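Local coordinates for protein carbohydrate kinase, FGGY (Rhodospirillum rubrum, PDB 3IFR) that probably phosphorylates D-xylulose as a sugar kinase of the FGGY family, at residues P52-W55 / W56-R60; R175-D178 / R179-L183; T194-A197 / D198-A201. All coordinates share one frame; numbering follows the deposited sequence.

All three contacts are local and belong to the N-terminal FGGY domain, following one another along the chain without overlap. Contact 1 is the first two turns of helix 52-70, which rests against strand 8-14 of the N-terminal six-stranded mixed sheet. Contact 2, its centre about 20 Å away, is the turn from strand 177-178 into helix 179-185; helix 163-172 touches both contact 1 and contact 2. Contact 3 leads from strand 194-195 into helix 197-201, its centre about 12 Å from that of contact 2 and about 30 Å from that of contact 1. Strand 188-189, touched by contact 2, pairs with strand 194-195. Contact 2 is buried, contacts 1 and 3 partly so.

Contact 1. Residues P52-W55 / W56-R60; sequences PAQW and WDNAR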
ATOM      1  N   PRO A  52      10.683  10.379  13.879  1.00 17.53           N
ATOM      2  CA  PRO A  52      11.019  10.987  12.569  1.00 16.64           C
ATOM      3  C   PRO A  52      12.511  11.339  12.426  1.00 17.94           C
ATOM      4  O   PRO A  52      13.052  11.458  11.314  1.00 20.26           O
ATOM      5  CB  PRO A  52      10.166  12.253  12.523  1.00 15.71           C
ATOM      6  CG  PRO A  52       9.062  12.027  13.494  1.00 17.15           C
ATOM      7  CD  PRO A  52       9.582  11.076  14.558  1.00 18.90           C
ATOM      8  N   ALA A  53      13.191  11.460  13.541  1.00 16.05           N
ATOM      9  CA  ALA A  53      14.612  11.754  13.489  1.00 21.15           C
ATOM     10  C   ALA A  53      15.398  10.542  13.007  1.00 18.32           C
ATOM     11  O   ALA A  53      16.453  10.689  12.407  1.00 19.59           O
ATOM     12  CB  ALA A  53      15.131  12.233  14.856  1.00 18.19           C
ATOM     13  N   GLN A  54      14.903   9.344  13.280  1.00 18.21           N
ATOM     14  CA  GLN A  54      15.522   8.162  12.689  1.00 19.65           C
ATOM     15  C   GLN A  54      15.282   8.060  11.143  1.00 19.35           C
ATOM     16  O   GLN A  54      16.202   7.676  10.381  1.00 18.08           O
ATOM     17  CB  GLN A  54      15.070   6.914  13.422  1.00 20.80           C
ATOM     18  CG  GLN A  54      15.968   5.697  13.210  1.00 21.49           C
ATOM     19  CD  GLN A  54      15.269   4.442  13.647  1.00 26.40           C
ATOM     20  OE1 GLN A  54      14.044   4.361  13.573  1.00 29.23           O
ATOM     21  NE2 GLN A  54      16.023   3.473  14.149  1.00 27.86           N
ATOM     22  N   TRP A  55      14.076   8.411  10.680  1.00 16.19           N
ATOM     23  CA  TRP A  55      13.865   8.466   9.234  1.00 19.39           C
ATOM     24  C   TRP A  55      14.977   9.348   8.626  1.00 18.39           C
ATOM     25  O   TRP A  55      15.650   8.959   7.672  1.00 20.16           O
ATOM     26  CB  TRP A  55      12.490   9.007   8.817  1.00 14.94           C
ATOM     27  CG  TRP A  55      11.277   8.303   9.364  1.00 16.75           C
ATOM     28  CD1 TRP A  55      11.161   6.986   9.728  1.00 16.86           C
ATOM     29  CD2 TRP A  55       9.979   8.893   9.580  1.00 15.66           C
ATOM     30  NE1 TRP A  55       9.886   6.739  10.203  1.00 18.04           N
ATOM     31  CE2 TRP A  55       9.145   7.891  10.096  1.00 16.92           C
ATOM     32  CE3 TRP A  55       9.459  10.183   9.386  1.00 14.57           C
ATOM     33  CZ2 TRP A  55       7.812   8.132  10.415  1.00 18.76           C
ATOM     34  CZ3 TRP A  55       8.153  10.420   9.700  1.00 15.43           C
ATOM     35  CH2 TRP A  55       7.333   9.401  10.205  1.00 18.94           C
ATOM     36  N   TRP A  56      15.180  10.518   9.205  1.00 18.23           N
ATOM     37  CA  TRP A  56      16.073  11.522   8.620  1.00 20.06           C
ATOM     38  C   TRP A  56      17.502  11.062   8.680  1.00 19.85           C
ATOM     39  O   TRP A  56      18.267  11.225   7.738  1.00 21.46           O
ATOM     40  CB  TRP A  56      15.929  12.861   9.348  1.00 19.75           C
ATOM     41  CG  TRP A  56      16.874  13.885   8.846  1.00 22.65           C
ATOM     42  CD1 TRP A  56      17.830  14.522   9.571  1.00 20.85           C
ATOM     43  CD2 TRP A  56      17.023  14.353   7.490  1.00 22.91           C
ATOM     44  NE1 TRP A  56      18.532  15.391   8.772  1.00 23.06           N
ATOM     45  CE2 TRP A  56      18.066  15.307   7.490  1.00 21.77           C
ATOM     46  CE3 TRP A  56      16.370  14.071   6.280  1.00 22.95           C
ATOM     47  CZ2 TRP A  56      18.465  16.003   6.337  1.00 21.29           C
ATOM     48  CZ3 TRP A  56      16.774  14.771   5.124  1.00 22.87           C
ATOM     49  CH2 TRP A  56      17.814  15.733   5.173  1.00 20.76           C
ATOM     50  N   ASP A  57      17.868  10.476   9.812  1.00 20.70           N
ATOM     51  CA  ASP A  57      19.182   9.879   9.936  1.00 18.73           C
ATOM     52  C   ASP A  57      19.385   8.713   9.008  1.00 18.89           C
ATOM     53  O   ASP A  57      20.422   8.615   8.365  1.00 20.88           O
ATOM     54  CB  ASP A  57      19.457   9.450  11.358  1.00 22.69           C
ATOM     55  CG  ASP A  57      20.747   9.998  11.828  1.00 28.58           C
ATOM     56  OD1 ASP A  57      21.695   9.192  11.973  1.00 29.47           O
ATOM     57  OD2 ASP A  57      20.801  11.259  11.965  1.00 27.26           O
ATOM     58  N   ASN A  58      18.412   7.804   8.965  1.00 21.63           N
ATOM     59  CA  ASN A  58      18.398   6.751   7.934  1.00 21.52           C
ATOM     60  C   ASN A  58      18.558   7.368   6.538  1.00 18.73           C
ATOM     61  O   ASN A  58      19.441   6.965   5.779  1.00 17.56           O
ATOM     62  CB  ASN A  58      17.118   5.923   7.989  1.00 19.70           C
ATOM     63  CG  ASN A  58      17.133   4.812   9.052  1.00 20.55           C
ATOM     64  OD1 ASN A  58      16.194   4.007   9.101  1.00 23.32           O
ATOM     65  ND2 ASN A  58      18.155   4.757   9.888  1.00 19.44           N
ATOM     66  N   ALA A  59      17.772   8.400   6.218  1.00 19.21           N
ATOM     67  CA  ALA A  59      17.836   8.958   4.849  1.00 18.17           C
ATOM     68  C   ALA A  59      19.214   9.547   4.491  1.00 18.20           C
ATOM     69  O   ALA A  59      19.705   9.338   3.409  1.00 20.05           O
ATOM     70  CB  ALA A  59      16.728   9.996   4.616  1.00 20.87           C
ATOM     71  N   ARG A  60      19.809  10.316   5.388  1.00 18.61           N
ATOM     72  CA  ARG A  60      21.155  10.811   5.201  1.00 19.14           C
ATOM     73  C   ARG A  60      22.120   9.708   4.951  1.00 18.50           C
ATOM     74  O   ARG A  60      22.919   9.813   4.050  1.00 21.91           O
ATOM     75  CB  ARG A  60      21.612  11.535   6.476  1.00 23.24           C
ATOM     76  CG  ARG A  60      21.003  12.913   6.632  1.00 23.36           C
ATOM     77  CD  ARG A  60      21.336  13.454   7.960  1.00 23.63           C
ATOM     78  NE  ARG A  60      22.750  13.815   7.997  1.00 28.58           N
ATOM     79  CZ  ARG A  60      23.485  13.872   9.109  1.00 28.86           C
ATOM     80  NH1 ARG A  60      22.947  13.568  10.287  1.00 28.16           N
ATOM     81  NH2 ARG A  60      24.768  14.207   9.023  1.00 28.92           N
TER
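Gln-54 and Asn-58, one helical turn apart, lie side by side and point the same way. The backbone beneath them is closely wound: the N of Asn-58 donates to the O of Gln-54 at 2.6 Å, and the N of Ala-59 reaches the O of Trp-55 at the same short distance. Asn-58 CB lies 3.1 Å from Gln-54 O. On the buried side Trp-55 swings its CG opposite its own carbonyl carbon (chi1 -56°), which turns the indole back toward the start of the helix; the CA of Pro-52 lies 3.6 Å above one face, toward the rim. Trp-55 NE1 is hydrogen-bonded to Glu-50 OE1, and Ile-14 and Ile-167 also meet the side chain. These are the first turns of helix 52-70, a helix flanking the six-stranded mixed sheet of the N-terminal, actin-like ATPase domain; Ala-59 touches Leu-12 of strand 8-14. The extended chain of Gln-54 brings its OE1 to Thr-39 N, a hydrogen bond. Toward solvent the packing is sparser. Ala-53 is exposed, and its O accepts from Asp-57 N at 3.0 Å. A long salt bridge of 3.6 Å joins Asp-57 OD2 to Arg-60 NH1. Trp-56 is partly exposed, with CG trans to its backbone N (chi1 176°); the CG of Arg-60 sits over one face of its ring, offset to the rim. The Trp-56 side chain also touches Leu-170 of helix 163-172 and Leu-230 and Thr-231 of helix 225-231.

Contact 2. Residues R175-D178 / R179-L183; sequences RVVD and RNWAL
Val-177 meets Trp-181 across the turn from strand to helix, its CB 3.8 Å from CE3 and both methyls against the CE3-CZ3 side of the indole. Trp-181 reaches back to it because its CG is trans to the backbone N (chi1 -179°), and its NE1 bonds to Ala-88 O. The CG2 methyl of Val-177 also comes near Ala-182 CB, at a looser 4.4 Å. The strand holding Val-177 pairs in parallel with strand 213-214.

Asp-178 follows as the N-cap of helix 179-185. Its OD1 takes the N-H of Asn-180 at 3.0 Å in an almost straight bond (177°), the donor standing well above the carboxylate plane. Its backbone O accepts from Ala-182 N at 3.1 Å, closing the first helical turn. Two waters extend the cap: one donates to OD2 at 2.6 Å and accepts from Asn-180 ND2, the other donates to OD1 at 2.7 Å and accepts from Arg-179 NE, lying in the guanidinium plane. Tyr-164 OH also bonds to OD2, while Asn-180 OD1 receives Tyr-288 N.

Each carboxylate oxygen of this buried aspartate thus has two hydrogen-bond partners, which fixes its rotation. The N-terminal end of the helix and the nearby Arg-179, water-bridged rather than in direct contact, would probably stabilise its negative charge.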
ATOM      1  N   ARG A 175       7.101  23.804   2.323  1.00 20.78           N
ATOM      2  CA  ARG A 175       6.127  23.271   3.253  1.00 21.18           C
ATOM      3  C   ARG A 175       4.883  22.792   2.508  1.00 21.03           C
ATOM      4  O   ARG A 175       4.020  23.587   2.205  1.00 24.68           O
ATOM      5  CB  ARG A 175       5.764  24.340   4.267  1.00 20.20           C
ATOM      6  CG  ARG A 175       5.140  23.835   5.558  1.00 19.56           C
ATOM      7  CD  ARG A 175       4.532  25.026   6.323  1.00 21.11           C
ATOM      8  NE  ARG A 175       3.658  24.612   7.404  1.00 21.95           N
ATOM      9  CZ  ARG A 175       2.352  24.784   7.390  1.00 20.61           C
ATOM     10  NH1 ARG A 175       1.784  25.358   6.348  1.00 24.27           N
ATOM     11  NH2 ARG A 175       1.623  24.395   8.409  1.00 21.85           N
ATOM     12  N   VAL A 176       4.809  21.500   2.177  1.00 21.37           N
ATOM     13  CA  VAL A 176       3.637  20.956   1.495  1.00 20.52           C
ATOM     14  C   VAL A 176       3.357  19.548   1.966  1.00 21.62           C
ATOM     15  O   VAL A 176       4.195  18.937   2.609  1.00 22.89           O
ATOM     16  CB  VAL A 176       3.788  20.935  -0.055  1.00 21.15           C
ATOM     17  CG1 VAL A 176       4.115  22.347  -0.613  1.00 20.42           C
ATOM     18  CG2 VAL A 176       4.788  19.840  -0.522  1.00 19.71           C
ATOM     19  N   VAL A 177       2.179  19.022   1.647  1.00 21.47           N
ATOM     20  CA  VAL A 177       1.976  17.584   1.737  1.00 18.75           C
ATOM     21  C   VAL A 177       1.491  16.983   0.408  1.00 19.39           C
ATOM     22  O   VAL A 177       0.848  17.662  -0.388  1.00 20.82           O
ATOM     23  CB  VAL A 177       1.001  17.228   2.864  1.00 18.39           C
ATOM     24  CG1 VAL A 177       1.641  17.554   4.169  1.00 18.83           C
ATOM     25  CG2 VAL A 177      -0.312  17.966   2.689  1.00 17.30           C
ATOM     26  N   ASP A 178       1.827  15.715   0.167  1.00 17.39           N
ATOM     27  CA  ASP A 178       1.265  14.934  -0.925  1.00 17.53           C
ATOM     28  C   ASP A 178      -0.272  15.032  -0.858  1.00 20.03           C
ATOM     29  O   ASP A 178      -0.875  14.892   0.247  1.00 18.98           O
ATOM     30  CB  ASP A 178       1.705  13.480  -0.732  1.00 16.56           C
ATOM     31  CG  ASP A 178       1.348  12.566  -1.885  1.00 17.25           C
ATOM     32  OD1 ASP A 178       0.747  13.005  -2.885  1.00 16.07           O
ATOM     33  OD2 ASP A 178       1.684  11.361  -1.766  1.00 16.33           O
ATOM     34  N   ARG A 179      -0.884  15.310  -2.012  1.00 17.22           N
ATOM     35  CA  ARG A 179      -2.320  15.136  -2.205  1.00 20.98           C
ATOM     36  C   ARG A 179      -2.777  13.835  -1.547  1.00 17.79           C
ATOM     37  O   ARG A 179      -3.833  13.760  -0.950  1.00 16.29           O
ATOM     38  CB  ARG A 179      -2.656  15.009  -3.721  1.00 21.01           C
ATOM     39  CG  ARG A 179      -2.599  16.301  -4.578  1.00 24.50           C
ATOM     40  CD  ARG A 179      -3.209  16.093  -6.024  1.00 29.14           C
ATOM     41  NE  ARG A 179      -2.559  14.982  -6.760  1.00 28.62           N
ATOM     42  CZ  ARG A 179      -2.835  14.609  -8.019  1.00 30.39           C
ATOM     43  NH1 ARG A 179      -2.178  13.603  -8.566  1.00 28.43           N
ATOM     44  NH2 ARG A 179      -3.737  15.251  -8.743  1.00 30.45           N
ATOM     45  N   ASN A 180      -2.005  12.772  -1.727  1.00 17.06           N
ATOM     46  CA  ASN A 180      -2.494  11.476  -1.302  1.00 17.24           C
ATOM     47  C   ASN A 180      -2.467  11.316   0.230  1.00 18.42           C
ATOM     48  O   ASN A 180      -3.322  10.652   0.812  1.00 18.67           O
ATOM     49  CB  ASN A 180      -1.696  10.373  -1.998  1.00 18.52           C
ATOM     50  CG  ASN A 180      -2.334   9.915  -3.323  1.00 20.53           C
ATOM     51  OD1 ASN A 180      -3.569   9.791  -3.439  1.00 18.39           O
ATOM     52  ND2 ASN A 180      -1.485   9.629  -4.309  1.00 17.69           N
ATOM     53  N   TRP A 181      -1.464  11.911   0.871  1.00 14.89           N
ATOM     54  CA  TRP A 181      -1.468  11.969   2.317  1.00 17.87           C
ATOM     55  C   TRP A 181      -2.763  12.691   2.785  1.00 21.48           C
ATOM     56  O   TRP A 181      -3.496  12.190   3.664  1.00 20.88           O
ATOM     57  CB  TRP A 181      -0.193  12.646   2.845  1.00 17.74           C
ATOM     58  CG  TRP A 181      -0.158  12.701   4.311  1.00 17.72           C
ATOM     59  CD1 TRP A 181       0.329  11.740   5.157  1.00 17.31           C
ATOM     60  CD2 TRP A 181      -0.652  13.756   5.143  1.00 17.78           C
ATOM     61  NE1 TRP A 181       0.157  12.139   6.460  1.00 15.81           N
ATOM     62  CE2 TRP A 181      -0.439  13.373   6.479  1.00 17.53           C
ATOM     63  CE3 TRP A 181      -1.259  15.000   4.887  1.00 18.63           C
ATOM     64  CZ2 TRP A 181      -0.822  14.181   7.560  1.00 18.40           C
ATOM     65  CZ3 TRP A 181      -1.623  15.797   5.945  1.00 15.89           C
ATOM     66  CH2 TRP A 181      -1.418  15.387   7.268  1.00 18.99           C
ATOM     67  N   ALA A 182      -3.067  13.835   2.164  1.00 18.36           N
ATOM     68  CA  ALA A 182      -4.234  14.612   2.544  1.00 18.41           C
ATOM     69  C   ALA A 182      -5.576  13.905   2.242  1.00 19.52           C
ATOM     70  O   ALA A 182      -6.539  14.006   3.004  1.00 20.85           O
ATOM     71  CB  ALA A 182      -4.173  16.007   1.894  1.00 20.31           C
ATOM     72  N   LEU A 183      -5.632  13.177   1.141  1.00 19.81           N
ATOM     73  CA  LEU A 183      -6.809  12.413   0.753  1.00 18.02           C
ATOM     74  C   LEU A 183      -6.994  11.181   1.648  1.00 19.75           C
ATOM     75  O   LEU A 183      -8.060  10.968   2.228  1.00 20.94           O
ATOM     76  CB  LEU A 183      -6.628  11.955  -0.691  1.00 19.88           C
ATOM     77  CG  LEU A 183      -7.786  11.875  -1.693  1.00 23.42           C
ATOM     78  CD1 LEU A 183      -7.713  10.535  -2.545  1.00 23.23           C
ATOM     79  CD2 LEU A 183      -9.132  12.051  -1.064  1.00 18.85           C
TER
HETATM   80  O   HOH W   1       1.118  10.042  -3.977  1.00 21.80           O
HETATM   81  O   HOH W   2      -0.261  13.427  -5.330  1.00 21.93           O

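Contact 3. Residues T194-A197 / D198-A201; sequences TVEA and DLVA
Val-195 and Val-200 cross at an oblique angle, with the CG1 methyl of the first 3.5 Å from the CG2 methyl of the second. Both valines share one rotation (chi1 172° and -176°), yet they meet through different branches: CG1 of Val-195, which is trans to its N, and CG2 of Val-200, which lies opposite its carbonyl carbon. The same CG2 also passes 3.4 Å from Glu-196 O.

Glu-196 slants across Leu-199 in a second oblique pair, laying its CB and CG against the CD1 methyl, the nearer approach being 3.8 Å from CB. A bend at chi2 turns the carboxylate away from the leucine, and OE2 bonds to Ser-192 OG.

Backbone bonds start the helix beneath these pairs. Glu-196, at the N-cap position, offers its O to Val-200 N at 3.0 Å in a nearly straight bond (172°), with a weak second bond from Leu-199 N. Ala-197 O accepts from Ala-201 N at 2.7 Å.

The contact therefore joins the weakly bonded strand at about 194-195, antiparallel to strand 188-189, to helix 197-201. Val-200 packs inward on Phe-187, Ile-205 and Val-210, while Leu-199 reaches Phe-126 of helix 123-130, and Asp-198 forms a salt bridge to Arg-129 of that same helix.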
ATOM      1  N   THR A 194      -8.705  19.713  -3.500  1.00 32.08           N
ATOM      2  CA  THR A 194      -7.926  20.576  -2.634  1.00 32.84           C
ATOM      3  C   THR A 194      -8.297  20.353  -1.170  1.00 31.86           C
ATOM      4  O   THR A 194      -9.299  19.684  -0.861  1.00 28.83           O
ATOM      5  CB  THR A 194      -8.104  22.061  -3.022  1.00 37.81           C
ATOM      6  OG1 THR A 194      -9.472  22.439  -2.842  1.00 37.94           O
ATOM      7  CG2 THR A 194      -7.730  22.270  -4.492  1.00 37.68           C
ATOM      8  N   VAL A 195      -7.476  20.897  -0.277  1.00 29.41           N
ATOM      9  CA  VAL A 195      -7.747  20.775   1.147  1.00 31.19           C
ATOM     10  C   VAL A 195      -8.948  21.661   1.439  1.00 31.98           C
ATOM     11  O   VAL A 195      -8.964  22.820   1.040  1.00 34.85           O
ATOM     12  CB  VAL A 195      -6.533  21.197   1.974  1.00 28.46           C
ATOM     13  CG1 VAL A 195      -6.887  21.246   3.443  1.00 28.79           C
ATOM     14  CG2 VAL A 195      -5.389  20.203   1.724  1.00 26.93           C
ATOM     15  N   GLU A 196      -9.962  21.098   2.081  1.00 27.51           N
ATOM     16  CA  GLU A 196     -11.167  21.841   2.434  1.00 27.69           C
ATOM     17  C   GLU A 196     -11.231  22.279   3.914  1.00 30.43           C
ATOM     18  O   GLU A 196     -10.911  21.500   4.834  1.00 28.97           O
ATOM     19  CB  GLU A 196     -12.378  20.993   2.106  1.00 29.25           C
ATOM     20  CG  GLU A 196     -12.359  20.445   0.682  1.00 31.06           C
ATOM     21  CD  GLU A 196     -12.862  21.463  -0.310  1.00 33.04           C
ATOM     22  OE1 GLU A 196     -13.078  22.633   0.078  1.00 33.05           O
ATOM     23  OE2 GLU A 196     -13.035  21.089  -1.477  1.00 34.42           O
ATOM     24  N   ALA A 197     -11.655  23.521   4.137  1.00 32.43           N
ATOM     25  CA  ALA A 197     -11.703  24.087   5.485  1.00 32.51           C
ATOM     26  C   ALA A 197     -12.579  23.193   6.372  1.00 29.41           C
ATOM     27  O   ALA A 197     -12.155  22.637   7.381  1.00 30.43           O
ATOM     28  CB  ALA A 197     -12.271  25.468   5.418  1.00 29.64           C
ATOM     29  N   ASP A 198     -13.834  23.154   6.002  1.00 28.01           N
ATOM     30  CA  ASP A 198     -14.735  22.087   6.270  1.00 25.17           C
ATOM     31  C   ASP A 198     -14.069  20.820   6.845  1.00 26.39           C
ATOM     32  O   ASP A 198     -14.347  20.423   7.959  1.00 29.22           O
ATOM     33  CB  ASP A 198     -15.344  21.778   4.887  1.00 24.09           C
ATOM     34  CG  ASP A 198     -16.591  21.014   4.979  1.00 26.75           C
ATOM     35  OD1 ASP A 198     -17.219  21.000   6.051  1.00 31.87           O
ATOM     36  OD2 ASP A 198     -16.953  20.393   3.990  1.00 32.38           O
ATOM     37  N   LEU A 199     -13.209  20.170   6.067  1.00 26.35           N
ATOM     38  CA  LEU A 199     -12.685  18.859   6.428  1.00 24.36           C
ATOM     39  C   LEU A 199     -11.626  18.950   7.501  1.00 23.97           C
ATOM     40  O   LEU A 199     -11.588  18.122   8.403  1.00 25.07           O
ATOM     41  CB  LEU A 199     -12.138  18.135   5.197  1.00 23.87           C
ATOM     42  CG  LEU A 199     -13.302  17.594   4.353  1.00 26.92           C
ATOM     43  CD1 LEU A 199     -12.895  17.295   2.933  1.00 24.66           C
ATOM     44  CD2 LEU A 199     -13.991  16.386   5.037  1.00 23.10           C
ATOM     45  N   VAL A 200     -10.757  19.941   7.399  1.00 22.07           N
ATOM     46  CA  VAL A 200      -9.789  20.181   8.455  1.00 24.62           C
ATOM     47  C   VAL A 200     -10.483  20.527   9.784  1.00 24.70           C
ATOM     48  O   VAL A 200     -10.139  19.997  10.835  1.00 24.82           O
ATOM     49  CB  VAL A 200      -8.782  21.272   8.040  1.00 23.71           C
ATOM     50  CG1 VAL A 200      -7.739  21.436   9.094  1.00 23.60           C
ATOM     51  CG2 VAL A 200      -8.130  20.892   6.722  1.00 22.91           C
ATOM     52  N   ALA A 201     -11.498  21.376   9.733  1.00 25.60           N
ATOM     53  CA  ALA A 201     -12.264  21.700  10.947  1.00 28.93           C
ATOM     54  C   ALA A 201     -12.690  20.466  11.737  1.00 25.32           C
ATOM     55  O   ALA A 201     -12.687  20.504  12.935  1.00 27.19           O
ATOM     56  CB  ALA A 201     -13.496  22.584  10.627  1.00 25.33           C
TER